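Local coordinates for fatty acid-binding protein TM_1468 (Thermotoga maritima, PDB 1VPV) that binds long-chain fatty acids such as palmitate and may take part in lipid transport or fatty acid metabolism, at residues T75-V80 and Y111-L116. Residues are numbered along the deposited sequence; the frame is centred on the assembly and turned at random.
Sequences TSQPSV and YNSAVL. With PLM (palmitic acid), chain D.
A serine-to-carbonyl hydrogen bond, S113 to P78, ties the loop 77-79 to helix 110-118 in this DegV fold, and V80, opening helix 80-92, packs on L116 of the same helix. The strand end of 75-80 meets the palmitate carboxylate; the contact with helix 110-118 lies further along the chain, where S79 is the N-cap of helix 80-92 and its OG accepts from D82 N. S113 OG donates to P78 O over 2.8 Å; OG lies in the carbonyl plane and approaches nearly end-on, the C=O...OG angle being 158°. OG stands anti to the carbonyl carbon (chi1 -79°), the rotation from which it meets P78 O, while Q77 CG passes 3.8 Å from the same S113 OG. An alanine in place of S113 would probably leave P78 O without this donor and the loop less firmly tied to the helix. At the far end V80 CG2, beside its own backbone N, lies 3.8 Å from L116 CB, the two side chains crossing at a slant. At the near end T75, an experimentally established hexadecanoate-binding residue, is also hydrogen-bonded through OG1 to H283 NE2, and the palmitate to S108 OG. T75 OG1 donates to palmitate O2 at 2.7 Å.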
# COMPACT_ATOMS: atom_id res chain seq x y z
N THR A 75 -1.77 8.53 13.57
CA THR A 75 -2.59 8.48 12.37
C THR A 75 -4.03 8.12 12.75
O THR A 75 -4.26 7.50 13.77
CB THR A 75 -2.03 7.41 11.36
OG1 THR A 75 -2.07 6.10 11.95
CG2 THR A 75 -0.59 7.74 10.96
N SER A 76 -5.00 8.55 11.96
CA SER A 76 -6.35 8.04 12.14
C SER A 76 -6.97 7.74 10.79
O SER A 76 -6.60 8.35 9.80
CB SER A 76 -7.21 9.06 12.87
OG SER A 76 -7.51 10.13 11.99
N GLN A 77 -7.93 6.84 10.76
CA GLN A 77 -8.67 6.54 9.52
C GLN A 77 -9.58 7.69 9.08
O GLN A 77 -9.81 8.63 9.85
CB GLN A 77 -9.51 5.27 9.67
CG GLN A 77 -10.84 5.46 10.35
CD GLN A 77 -10.76 5.27 11.85
OE1 GLN A 77 -10.01 5.95 12.54
NE2 GLN A 77 -11.54 4.33 12.36
N PRO A 78 -10.13 7.60 7.86
CA PRO A 78 -11.14 8.59 7.46
C PRO A 78 -12.46 8.28 8.17
O PRO A 78 -12.74 7.12 8.52
CB PRO A 78 -11.30 8.35 5.94
CG PRO A 78 -10.20 7.33 5.55
CD PRO A 78 -9.95 6.57 6.81
N SER A 79 -13.26 9.31 8.37
CA SER A 79 -14.58 9.09 8.98
C SER A 79 -15.54 8.48 7.95
O SER A 79 -15.33 8.56 6.73
CB SER A 79 -15.16 10.41 9.50
OG SER A 79 -15.59 11.22 8.39
N VAL A 80 -16.61 7.91 8.46
CA VAL A 80 -17.70 7.46 7.62
C VAL A 80 -18.15 8.59 6.67
O VAL A 80 -18.37 8.35 5.49
CB VAL A 80 -18.84 6.98 8.51
CG1 VAL A 80 -20.11 6.70 7.69
CG2 VAL A 80 -18.38 5.74 9.28
N TYR A 111 -11.45 0.15 6.60
CA TYR A 111 -12.42 -0.77 6.03
C TYR A 111 -13.77 -0.61 6.71
O TYR A 111 -14.81 -0.60 6.04
CB TYR A 111 -11.93 -2.22 6.12
CG TYR A 111 -12.97 -3.25 5.76
CD1 TYR A 111 -13.18 -3.62 4.45
CD2 TYR A 111 -13.76 -3.85 6.75
CE1 TYR A 111 -14.14 -4.56 4.11
CE2 TYR A 111 -14.73 -4.78 6.42
CZ TYR A 111 -14.91 -5.13 5.10
OH TYR A 111 -15.86 -6.05 4.77
N ASN A 112 -13.77 -0.47 8.04
CA ASN A 112 -15.03 -0.30 8.74
C ASN A 112 -15.76 0.95 8.29
O ASN A 112 -16.94 0.86 7.98
CB ASN A 112 -14.86 -0.36 10.26
CG ASN A 112 -14.76 -1.80 10.78
OD1 ASN A 112 -14.97 -2.76 10.02
ND2 ASN A 112 -14.43 -1.95 12.06
N SER A 113 -15.05 2.07 8.21
CA SER A 113 -15.64 3.35 7.81
C SER A 113 -16.27 3.26 6.42
O SER A 113 -17.43 3.68 6.20
CB SER A 113 -14.61 4.45 7.81
OG SER A 113 -14.36 4.91 9.09
N ALA A 114 -15.50 2.69 5.51
CA ALA A 114 -15.89 2.56 4.12
C ALA A 114 -17.16 1.75 3.99
O ALA A 114 -18.03 2.10 3.19
CB ALA A 114 -14.77 1.91 3.30
N VAL A 115 -17.26 0.68 4.77
CA VAL A 115 -18.42 -0.21 4.73
C VAL A 115 -19.62 0.47 5.32
O VAL A 115 -20.72 0.34 4.79
CB VAL A 115 -18.19 -1.58 5.45
CG1 VAL A 115 -19.49 -2.37 5.60
CG2 VAL A 115 -17.21 -2.41 4.68
N LEU A 116 -19.41 1.18 6.42
CA LEU A 116 -20.53 1.88 7.06
C LEU A 116 -21.04 2.96 6.10
O LEU A 116 -22.25 3.15 5.95
CB LEU A 116 -20.14 2.48 8.41
CG LEU A 116 -19.82 1.46 9.53
CD1 LEU A 116 -19.20 2.14 10.75
CD2 LEU A 116 -21.06 0.72 9.94
C1 PLM D . -4.92 4.31 10.57
O1 PLM D . -6.09 3.84 10.52
O2 PLM D . -4.58 5.17 11.45
C2 PLM D . -3.93 3.85 9.53
C3 PLM D . -2.97 2.83 10.09
C4 PLM D . -1.90 2.49 9.06
C5 PLM D . -0.90 1.52 9.68
C6 PLM D . 0.20 1.14 8.72
C7 PLM D . 1.16 0.12 9.31
C8 PLM D . 2.46 0.06 8.51
C9 PLM D . 2.27 -0.66 7.20
CA PLM D . 3.53 -0.65 6.36
CB PLM D . 3.36 -1.52 5.12
CC PLM D . 4.50 -1.28 4.14
CD PLM D . 4.46 -2.25 2.94
CE PLM D . 5.45 -1.87 1.86
CF PLM D . 5.56 -2.93 0.76
CG PLM D . 4.47 -2.78 -0.30